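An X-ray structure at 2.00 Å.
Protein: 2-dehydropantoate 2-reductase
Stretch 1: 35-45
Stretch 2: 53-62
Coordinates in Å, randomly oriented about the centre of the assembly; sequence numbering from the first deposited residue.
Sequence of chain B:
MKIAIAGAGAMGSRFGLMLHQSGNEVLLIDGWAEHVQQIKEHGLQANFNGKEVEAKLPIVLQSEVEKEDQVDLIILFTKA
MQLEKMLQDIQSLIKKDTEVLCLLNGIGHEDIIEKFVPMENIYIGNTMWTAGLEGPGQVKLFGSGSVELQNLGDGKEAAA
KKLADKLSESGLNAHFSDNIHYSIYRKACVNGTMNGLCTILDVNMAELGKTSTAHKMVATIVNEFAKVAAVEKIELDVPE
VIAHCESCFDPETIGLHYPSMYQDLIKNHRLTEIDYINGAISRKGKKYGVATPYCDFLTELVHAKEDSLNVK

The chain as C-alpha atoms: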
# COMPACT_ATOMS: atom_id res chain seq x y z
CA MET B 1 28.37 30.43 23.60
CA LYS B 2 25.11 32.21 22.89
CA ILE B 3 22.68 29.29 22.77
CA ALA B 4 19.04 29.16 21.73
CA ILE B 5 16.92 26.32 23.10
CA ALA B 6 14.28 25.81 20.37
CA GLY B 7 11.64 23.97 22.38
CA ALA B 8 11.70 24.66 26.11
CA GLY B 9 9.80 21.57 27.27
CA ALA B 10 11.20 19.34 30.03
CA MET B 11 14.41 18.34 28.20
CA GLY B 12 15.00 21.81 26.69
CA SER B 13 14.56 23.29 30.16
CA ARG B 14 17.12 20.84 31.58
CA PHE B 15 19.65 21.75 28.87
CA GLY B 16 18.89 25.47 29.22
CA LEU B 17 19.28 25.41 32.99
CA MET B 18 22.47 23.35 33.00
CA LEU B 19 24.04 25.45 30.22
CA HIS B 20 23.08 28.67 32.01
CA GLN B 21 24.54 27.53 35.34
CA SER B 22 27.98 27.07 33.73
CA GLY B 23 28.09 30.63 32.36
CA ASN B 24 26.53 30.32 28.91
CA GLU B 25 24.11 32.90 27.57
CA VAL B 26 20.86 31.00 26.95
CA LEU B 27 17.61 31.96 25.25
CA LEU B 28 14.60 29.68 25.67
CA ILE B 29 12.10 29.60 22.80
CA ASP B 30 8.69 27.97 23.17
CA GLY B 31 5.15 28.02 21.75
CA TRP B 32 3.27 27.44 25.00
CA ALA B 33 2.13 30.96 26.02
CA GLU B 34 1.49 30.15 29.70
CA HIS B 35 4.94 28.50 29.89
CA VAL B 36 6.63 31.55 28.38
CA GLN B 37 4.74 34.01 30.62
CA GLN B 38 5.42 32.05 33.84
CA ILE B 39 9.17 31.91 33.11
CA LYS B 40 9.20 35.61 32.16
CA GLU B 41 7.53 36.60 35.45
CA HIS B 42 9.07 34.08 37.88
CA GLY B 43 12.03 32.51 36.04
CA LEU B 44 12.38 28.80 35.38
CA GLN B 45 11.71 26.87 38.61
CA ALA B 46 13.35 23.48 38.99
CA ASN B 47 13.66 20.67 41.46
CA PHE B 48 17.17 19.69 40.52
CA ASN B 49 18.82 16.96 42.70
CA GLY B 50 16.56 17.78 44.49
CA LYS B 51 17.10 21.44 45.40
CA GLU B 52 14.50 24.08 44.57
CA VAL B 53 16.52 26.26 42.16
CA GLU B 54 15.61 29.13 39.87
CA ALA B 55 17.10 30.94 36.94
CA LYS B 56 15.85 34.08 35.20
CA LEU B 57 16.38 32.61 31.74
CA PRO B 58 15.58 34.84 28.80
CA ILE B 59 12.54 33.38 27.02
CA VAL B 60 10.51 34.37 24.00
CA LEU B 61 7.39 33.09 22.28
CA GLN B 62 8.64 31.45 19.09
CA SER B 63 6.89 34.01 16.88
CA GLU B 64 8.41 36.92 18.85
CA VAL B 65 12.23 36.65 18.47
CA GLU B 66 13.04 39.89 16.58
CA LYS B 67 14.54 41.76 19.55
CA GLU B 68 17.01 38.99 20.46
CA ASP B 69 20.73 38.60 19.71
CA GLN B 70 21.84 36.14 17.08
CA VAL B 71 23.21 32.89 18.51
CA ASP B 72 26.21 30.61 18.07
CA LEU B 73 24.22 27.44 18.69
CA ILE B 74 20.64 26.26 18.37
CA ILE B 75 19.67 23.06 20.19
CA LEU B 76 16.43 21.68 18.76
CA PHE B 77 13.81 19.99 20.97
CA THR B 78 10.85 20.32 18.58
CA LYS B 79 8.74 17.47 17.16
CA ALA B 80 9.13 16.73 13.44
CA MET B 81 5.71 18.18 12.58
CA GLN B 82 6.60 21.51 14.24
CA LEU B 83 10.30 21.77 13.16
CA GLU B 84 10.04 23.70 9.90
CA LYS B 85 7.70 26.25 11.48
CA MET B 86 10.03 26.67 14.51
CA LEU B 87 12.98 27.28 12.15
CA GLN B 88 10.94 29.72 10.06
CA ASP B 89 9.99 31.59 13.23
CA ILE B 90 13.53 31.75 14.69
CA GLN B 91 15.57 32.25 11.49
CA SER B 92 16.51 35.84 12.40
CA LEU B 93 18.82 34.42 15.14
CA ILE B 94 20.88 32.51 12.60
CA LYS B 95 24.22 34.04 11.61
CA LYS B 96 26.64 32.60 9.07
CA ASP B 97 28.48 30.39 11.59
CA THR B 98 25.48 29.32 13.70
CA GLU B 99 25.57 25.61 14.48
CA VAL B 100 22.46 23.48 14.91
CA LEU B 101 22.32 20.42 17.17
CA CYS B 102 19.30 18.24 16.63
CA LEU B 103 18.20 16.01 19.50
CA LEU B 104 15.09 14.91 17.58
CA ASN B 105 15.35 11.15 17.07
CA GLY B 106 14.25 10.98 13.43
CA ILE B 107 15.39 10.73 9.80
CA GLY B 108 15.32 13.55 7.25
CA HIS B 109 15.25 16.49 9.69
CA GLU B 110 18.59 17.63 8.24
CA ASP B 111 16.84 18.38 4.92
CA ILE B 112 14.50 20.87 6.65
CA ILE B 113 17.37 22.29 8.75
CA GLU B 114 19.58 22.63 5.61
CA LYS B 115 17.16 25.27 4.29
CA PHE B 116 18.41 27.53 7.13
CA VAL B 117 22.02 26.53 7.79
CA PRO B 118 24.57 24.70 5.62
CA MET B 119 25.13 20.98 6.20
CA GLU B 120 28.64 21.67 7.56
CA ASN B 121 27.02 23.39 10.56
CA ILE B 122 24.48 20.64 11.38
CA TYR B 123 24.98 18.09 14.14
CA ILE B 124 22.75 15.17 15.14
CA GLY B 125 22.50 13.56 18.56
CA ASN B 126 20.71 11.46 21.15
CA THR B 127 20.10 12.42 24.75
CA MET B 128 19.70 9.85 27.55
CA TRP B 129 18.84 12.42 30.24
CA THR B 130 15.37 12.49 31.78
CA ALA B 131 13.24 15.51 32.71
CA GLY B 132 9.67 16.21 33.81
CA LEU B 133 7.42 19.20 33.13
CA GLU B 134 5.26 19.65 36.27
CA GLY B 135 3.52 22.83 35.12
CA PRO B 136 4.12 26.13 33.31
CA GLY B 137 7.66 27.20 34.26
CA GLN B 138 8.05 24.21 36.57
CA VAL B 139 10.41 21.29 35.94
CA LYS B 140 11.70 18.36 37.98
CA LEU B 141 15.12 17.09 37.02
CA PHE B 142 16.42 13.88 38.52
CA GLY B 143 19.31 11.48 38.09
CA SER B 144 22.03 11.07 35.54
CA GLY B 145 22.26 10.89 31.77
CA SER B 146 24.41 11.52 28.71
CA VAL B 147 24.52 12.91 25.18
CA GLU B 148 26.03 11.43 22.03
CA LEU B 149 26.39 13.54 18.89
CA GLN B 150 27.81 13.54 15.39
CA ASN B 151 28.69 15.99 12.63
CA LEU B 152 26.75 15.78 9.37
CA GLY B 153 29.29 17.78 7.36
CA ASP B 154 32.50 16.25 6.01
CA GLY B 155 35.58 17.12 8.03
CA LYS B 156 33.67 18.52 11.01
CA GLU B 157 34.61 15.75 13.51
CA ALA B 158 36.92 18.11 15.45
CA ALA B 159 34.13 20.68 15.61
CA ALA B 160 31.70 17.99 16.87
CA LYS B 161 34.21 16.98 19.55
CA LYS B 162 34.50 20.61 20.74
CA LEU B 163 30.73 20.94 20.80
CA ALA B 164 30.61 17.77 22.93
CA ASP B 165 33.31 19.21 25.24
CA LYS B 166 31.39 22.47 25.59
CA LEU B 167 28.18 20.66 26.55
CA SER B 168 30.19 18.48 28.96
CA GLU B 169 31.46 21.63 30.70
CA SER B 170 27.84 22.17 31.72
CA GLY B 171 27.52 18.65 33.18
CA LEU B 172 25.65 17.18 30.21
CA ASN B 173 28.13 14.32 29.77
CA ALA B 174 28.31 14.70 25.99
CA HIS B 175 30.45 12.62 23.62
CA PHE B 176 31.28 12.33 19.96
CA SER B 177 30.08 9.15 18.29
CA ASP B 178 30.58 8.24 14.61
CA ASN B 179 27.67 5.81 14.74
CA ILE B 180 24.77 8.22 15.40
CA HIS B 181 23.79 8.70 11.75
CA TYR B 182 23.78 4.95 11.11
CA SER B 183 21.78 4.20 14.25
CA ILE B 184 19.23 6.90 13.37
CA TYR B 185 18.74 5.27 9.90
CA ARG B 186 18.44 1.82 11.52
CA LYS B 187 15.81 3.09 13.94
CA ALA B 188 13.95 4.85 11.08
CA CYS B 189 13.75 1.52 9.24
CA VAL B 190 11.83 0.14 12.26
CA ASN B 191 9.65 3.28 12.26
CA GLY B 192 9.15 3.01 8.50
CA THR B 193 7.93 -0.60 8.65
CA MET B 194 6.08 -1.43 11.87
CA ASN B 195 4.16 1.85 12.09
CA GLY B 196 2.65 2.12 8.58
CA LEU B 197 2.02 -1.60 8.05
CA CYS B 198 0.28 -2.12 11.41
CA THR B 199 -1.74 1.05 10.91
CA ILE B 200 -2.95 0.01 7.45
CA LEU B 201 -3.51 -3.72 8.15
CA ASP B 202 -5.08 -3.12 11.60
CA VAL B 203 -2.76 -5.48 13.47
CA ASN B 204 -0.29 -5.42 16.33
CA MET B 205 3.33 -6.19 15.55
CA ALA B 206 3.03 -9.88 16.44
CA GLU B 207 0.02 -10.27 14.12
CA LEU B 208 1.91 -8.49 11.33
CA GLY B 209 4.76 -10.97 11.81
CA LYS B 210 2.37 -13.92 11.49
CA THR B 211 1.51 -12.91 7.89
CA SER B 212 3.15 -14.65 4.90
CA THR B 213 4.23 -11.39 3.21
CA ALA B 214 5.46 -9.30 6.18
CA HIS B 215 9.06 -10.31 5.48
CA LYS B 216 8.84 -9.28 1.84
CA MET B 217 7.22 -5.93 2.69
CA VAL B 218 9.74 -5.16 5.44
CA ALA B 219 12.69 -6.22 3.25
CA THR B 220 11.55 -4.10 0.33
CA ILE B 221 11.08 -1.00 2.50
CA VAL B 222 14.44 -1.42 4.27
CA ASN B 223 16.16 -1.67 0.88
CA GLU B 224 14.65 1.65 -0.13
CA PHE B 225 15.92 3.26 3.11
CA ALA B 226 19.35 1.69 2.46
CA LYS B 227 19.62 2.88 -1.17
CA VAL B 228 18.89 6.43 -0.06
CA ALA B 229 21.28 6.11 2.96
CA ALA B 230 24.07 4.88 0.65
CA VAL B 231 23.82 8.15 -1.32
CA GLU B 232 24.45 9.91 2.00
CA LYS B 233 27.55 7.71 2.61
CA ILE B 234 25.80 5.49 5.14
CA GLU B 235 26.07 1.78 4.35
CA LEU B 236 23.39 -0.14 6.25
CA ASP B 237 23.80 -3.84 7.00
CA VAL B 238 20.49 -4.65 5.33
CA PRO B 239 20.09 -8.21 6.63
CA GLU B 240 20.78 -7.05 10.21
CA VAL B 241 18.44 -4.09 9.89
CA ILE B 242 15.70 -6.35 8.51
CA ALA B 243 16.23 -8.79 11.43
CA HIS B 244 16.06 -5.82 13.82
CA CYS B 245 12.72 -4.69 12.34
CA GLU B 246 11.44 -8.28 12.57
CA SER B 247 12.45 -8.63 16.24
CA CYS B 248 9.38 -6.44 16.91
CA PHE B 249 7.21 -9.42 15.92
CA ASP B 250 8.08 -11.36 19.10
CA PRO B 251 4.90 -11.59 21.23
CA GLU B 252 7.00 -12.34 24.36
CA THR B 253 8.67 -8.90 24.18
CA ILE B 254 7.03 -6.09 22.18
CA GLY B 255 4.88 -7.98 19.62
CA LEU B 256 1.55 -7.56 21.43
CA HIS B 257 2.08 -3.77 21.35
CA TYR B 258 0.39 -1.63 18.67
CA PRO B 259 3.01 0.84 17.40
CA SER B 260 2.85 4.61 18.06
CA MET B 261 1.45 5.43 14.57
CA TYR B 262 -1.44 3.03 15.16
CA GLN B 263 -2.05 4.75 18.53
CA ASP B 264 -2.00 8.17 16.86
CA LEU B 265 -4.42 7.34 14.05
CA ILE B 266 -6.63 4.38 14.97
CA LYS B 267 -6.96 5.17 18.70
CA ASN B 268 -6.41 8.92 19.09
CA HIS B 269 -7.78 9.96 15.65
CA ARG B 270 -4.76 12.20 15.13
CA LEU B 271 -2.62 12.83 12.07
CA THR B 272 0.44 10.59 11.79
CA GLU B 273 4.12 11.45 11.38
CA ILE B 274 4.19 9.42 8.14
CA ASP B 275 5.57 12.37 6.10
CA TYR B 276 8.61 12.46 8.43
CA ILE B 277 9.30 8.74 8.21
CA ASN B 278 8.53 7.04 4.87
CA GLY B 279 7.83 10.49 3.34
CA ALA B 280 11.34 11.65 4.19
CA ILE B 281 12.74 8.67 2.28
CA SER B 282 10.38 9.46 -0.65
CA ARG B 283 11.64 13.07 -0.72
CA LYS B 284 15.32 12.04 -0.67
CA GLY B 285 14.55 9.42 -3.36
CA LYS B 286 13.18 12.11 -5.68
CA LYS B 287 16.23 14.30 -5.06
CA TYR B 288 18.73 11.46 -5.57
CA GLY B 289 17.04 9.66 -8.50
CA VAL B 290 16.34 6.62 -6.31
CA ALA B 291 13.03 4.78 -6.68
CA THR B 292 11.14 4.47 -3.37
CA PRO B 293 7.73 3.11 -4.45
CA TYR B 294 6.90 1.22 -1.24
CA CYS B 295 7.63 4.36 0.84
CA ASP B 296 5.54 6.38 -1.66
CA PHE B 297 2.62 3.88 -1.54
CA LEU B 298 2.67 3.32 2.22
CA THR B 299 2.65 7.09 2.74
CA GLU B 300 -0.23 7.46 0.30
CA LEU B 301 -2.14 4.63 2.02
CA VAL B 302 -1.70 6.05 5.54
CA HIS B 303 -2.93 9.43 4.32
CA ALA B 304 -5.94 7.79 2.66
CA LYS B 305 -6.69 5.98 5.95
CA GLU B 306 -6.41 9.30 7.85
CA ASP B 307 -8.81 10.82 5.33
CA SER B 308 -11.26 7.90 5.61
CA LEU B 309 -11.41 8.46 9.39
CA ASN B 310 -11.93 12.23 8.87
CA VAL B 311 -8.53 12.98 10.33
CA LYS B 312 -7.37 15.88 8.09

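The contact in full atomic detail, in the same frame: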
# COMPACT_ATOMS: atom_id res chain seq x y z
N HIS B 35 3.57 28.91 29.55
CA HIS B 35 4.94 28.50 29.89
C HIS B 35 5.89 29.69 29.79
O HIS B 35 6.66 29.96 30.70
CB HIS B 35 5.39 27.40 28.92
CG HIS B 35 6.64 26.68 29.34
ND1 HIS B 35 6.86 26.24 30.63
CD2 HIS B 35 7.71 26.26 28.62
CE1 HIS B 35 8.02 25.61 30.69
NE2 HIS B 35 8.55 25.61 29.49
N VAL B 36 5.80 30.39 28.66
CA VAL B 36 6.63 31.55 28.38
C VAL B 36 6.39 32.64 29.44
O VAL B 36 7.33 33.18 30.00
CB VAL B 36 6.36 32.10 26.96
CG1 VAL B 36 7.09 33.42 26.73
CG2 VAL B 36 6.79 31.08 25.91
N GLN B 37 5.12 32.94 29.70
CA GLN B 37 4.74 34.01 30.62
C GLN B 37 5.18 33.70 32.06
O GLN B 37 5.67 34.58 32.77
CB GLN B 37 3.22 34.24 30.56
CG GLN B 37 2.74 35.46 31.33
CD GLN B 37 3.32 36.75 30.79
OE1 GLN B 37 3.17 37.05 29.60
NE2 GLN B 37 3.98 37.50 31.65
N GLN B 38 5.02 32.45 32.48
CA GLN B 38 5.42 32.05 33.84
C GLN B 38 6.92 32.22 34.04
O GLN B 38 7.36 32.78 35.04
CB GLN B 38 4.96 30.63 34.20
CG GLN B 38 3.54 30.58 34.75
CD GLN B 38 3.34 31.50 35.92
OE1 GLN B 38 3.97 31.34 36.97
NE2 GLN B 38 2.43 32.46 35.77
N ILE B 39 7.71 31.78 33.06
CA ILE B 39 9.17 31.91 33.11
C ILE B 39 9.59 33.38 33.03
O ILE B 39 10.52 33.78 33.70
CB ILE B 39 9.86 31.06 32.02
CG1 ILE B 39 9.62 29.57 32.29
CG2 ILE B 39 11.37 31.35 31.97
CD1 ILE B 39 9.92 28.65 31.13
N LYS B 40 8.91 34.18 32.22
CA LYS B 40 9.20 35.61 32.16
C LYS B 40 9.01 36.24 33.54
O LYS B 40 9.89 36.94 34.03
CB LYS B 40 8.30 36.34 31.14
CG LYS B 40 8.80 36.29 29.70
CD LYS B 40 7.82 37.01 28.78
CE LYS B 40 8.22 36.89 27.32
NZ LYS B 40 7.13 37.29 26.38
N GLU B 41 7.87 35.97 34.17
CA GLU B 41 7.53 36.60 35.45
C GLU B 41 8.28 36.06 36.66
O GLU B 41 8.66 36.82 37.54
CB GLU B 41 6.03 36.50 35.72
CG GLU B 41 5.18 37.44 34.87
CD GLU B 41 3.69 37.26 35.14
OE1 GLU B 41 2.92 37.00 34.18
OE2 GLU B 41 3.29 37.39 36.31
N HIS B 42 8.52 34.75 36.69
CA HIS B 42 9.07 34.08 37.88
C HIS B 42 10.36 33.31 37.63
O HIS B 42 10.90 32.71 38.56
CB HIS B 42 8.06 33.09 38.45
CG HIS B 42 6.81 33.72 38.96
ND1 HIS B 42 6.75 34.40 40.16
CD2 HIS B 42 5.56 33.76 38.44
CE1 HIS B 42 5.52 34.84 40.35
NE2 HIS B 42 4.78 34.46 39.32
N GLY B 43 10.87 33.32 36.40
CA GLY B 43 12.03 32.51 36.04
C GLY B 43 11.64 31.06 35.87
O GLY B 43 10.50 30.68 36.13
N LEU B 44 12.59 30.24 35.43
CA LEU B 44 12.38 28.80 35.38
C LEU B 44 12.62 28.20 36.76
O LEU B 44 13.71 28.36 37.32
CB LEU B 44 13.33 28.16 34.38
CG LEU B 44 13.31 26.63 34.32
CD1 LEU B 44 11.93 26.12 33.95
CD2 LEU B 44 14.36 26.14 33.33
N GLN B 45 11.61 27.51 37.30
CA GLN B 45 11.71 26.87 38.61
C GLN B 45 11.97 25.39 38.43
O GLN B 45 11.27 24.71 37.67
CB GLN B 45 10.41 27.06 39.40
CG GLN B 45 10.08 28.51 39.72
CD GLN B 45 11.02 29.15 40.73
OE1 GLN B 45 11.45 28.52 41.70
NE2 GLN B 45 11.32 30.43 40.52
N VAL B 53 15.65 25.25 42.77
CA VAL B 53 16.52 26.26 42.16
C VAL B 53 15.71 27.10 41.19
O VAL B 53 14.64 26.68 40.72
CB VAL B 53 17.75 25.67 41.43
CG1 VAL B 53 18.74 25.10 42.43
CG2 VAL B 53 17.35 24.62 40.39
N GLU B 54 16.21 28.29 40.90
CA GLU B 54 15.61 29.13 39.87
C GLU B 54 16.65 29.86 39.05
O GLU B 54 17.78 30.10 39.49
CB GLU B 54 14.60 30.13 40.45
CG GLU B 54 15.21 31.44 40.89
CD GLU B 54 14.22 32.39 41.55
OE1 GLU B 54 13.11 31.96 41.94
OE2 GLU B 54 14.57 33.58 41.68
N ALA B 55 16.23 30.24 37.86
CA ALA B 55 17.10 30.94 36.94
C ALA B 55 16.23 31.85 36.09
O ALA B 55 15.21 31.42 35.55
CB ALA B 55 17.84 29.93 36.08
N LYS B 56 16.61 33.13 36.01
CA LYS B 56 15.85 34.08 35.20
C LYS B 56 16.35 33.98 33.75
O LYS B 56 17.09 34.84 33.26
CB LYS B 56 15.92 35.49 35.79
CG LYS B 56 15.40 35.53 37.22
CD LYS B 56 13.88 35.54 37.24
CE LYS B 56 13.32 34.98 38.54
NZ LYS B 56 13.39 35.95 39.67
N LEU B 57 15.95 32.90 33.10
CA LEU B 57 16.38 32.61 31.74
C LEU B 57 15.60 33.49 30.80
O LEU B 57 14.37 33.57 30.91
CB LEU B 57 16.16 31.14 31.39
CG LEU B 57 17.19 30.08 31.76
CD1 LEU B 57 18.38 30.62 32.55
CD2 LEU B 57 16.57 28.90 32.47
N PRO B 58 16.29 34.17 29.88
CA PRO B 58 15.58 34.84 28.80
C PRO B 58 14.68 33.84 28.05
O PRO B 58 15.08 32.73 27.77
CB PRO B 58 16.71 35.33 27.89
CG PRO B 58 17.90 35.44 28.77
CD PRO B 58 17.75 34.40 29.83
N ILE B 59 13.45 34.24 27.77
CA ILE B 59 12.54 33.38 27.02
C ILE B 59 11.65 34.22 26.14
O ILE B 59 11.19 35.31 26.54
CB ILE B 59 11.68 32.48 27.96
CG1 ILE B 59 10.81 31.52 27.14
CG2 ILE B 59 10.81 33.33 28.87
CD1 ILE B 59 10.31 30.32 27.91
N VAL B 60 11.41 33.72 24.93
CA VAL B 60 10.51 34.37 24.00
C VAL B 60 9.55 33.35 23.39
O VAL B 60 9.91 32.19 23.17
CB VAL B 60 11.27 35.09 22.88
CG1 VAL B 60 11.87 36.39 23.40
CG2 VAL B 60 12.37 34.21 22.30
N LEU B 61 8.32 33.80 23.16
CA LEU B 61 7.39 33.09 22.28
C LEU B 61 8.07 32.91 20.93
O LEU B 61 8.72 33.83 20.44
CB LEU B 61 6.08 33.87 22.06
CG LEU B 61 4.75 33.28 22.54
CD1 LEU B 61 3.61 34.17 22.06
CD2 LEU B 61 4.55 31.85 22.07
N GLN B 62 7.90 31.76 20.32
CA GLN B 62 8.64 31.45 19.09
C GLN B 62 8.42 32.42 17.92
O GLN B 62 9.33 32.65 17.13
CB GLN B 62 8.42 29.99 18.69
CG GLN B 62 7.30 29.72 17.72
CD GLN B 62 7.17 28.23 17.41
OE1 GLN B 62 7.14 27.41 18.32
NE2 GLN B 62 7.12 27.89 16.13
O HOH W 1 13.05 34.50 33.02
O HOH W 2 7.50 36.47 23.82

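How a helix hands its chain over to a β-strand is well illustrated in this 2-dehydropantoate 2-reductase, where polar contacts fix the turn and apolar contacts seat the helix. The shortest direct polar contact joins side chains: Gln 45 NE2 donates to Glu 54 OE1 at 2.7 Å, nearly linearly. Gln 45 and Glu 54 are directly paired across the antiparallel strands, in a non-hydrogen-bonded position, and as paired residues their side chains share one face of the sheet and can meet. The same amide nitrogen also donates to His 42 O, 3.0 Å from Gln 45 NE2, tying the last helical turn to the strand. The second carboxylate oxygen of Glu 54 forms a salt bridge within its own stretch, Lys 56 NZ lying 3.3 Å from Glu 54 OE2; as a hydrogen bond it is weak.

The neighbouring pair, Leu 44 and Ala 55, carries the backbone bonds: Leu 44 N to Ala 55 O at 2.9 Å and Ala 55 N to Leu 44 O at 3.2 Å. Just before it, Gly 43 leaves the helix with positive phi, a conformation that favours glycine. Space is also scarce here: an ideal CB would stand 2.8 Å from Lys 56 CE and 2.9 Å from Ala 55 O, both clashes.

Beyond the paired strands, water takes over. One molecule donates to both Ile 39 O and Leu 57 O, 2.7 Å from each; another accepts from Lys 40 NZ at 2.7 Å and Leu 61 N at 2.9 Å.

Packing completes the contact. The helix runs roughly antiparallel to strand 59-61, their axes approaching to 8.1 Å, and Ile 59 fills much of the gap. Ile 59 CD1 lies 3.6 Å from Ile 39 CD1 and 4.1 Å from Val 36 CG2. Nearer the turn, Leu 44 CD2 meets Leu 57 CD2 at 3.6 Å, extending the apolar layer.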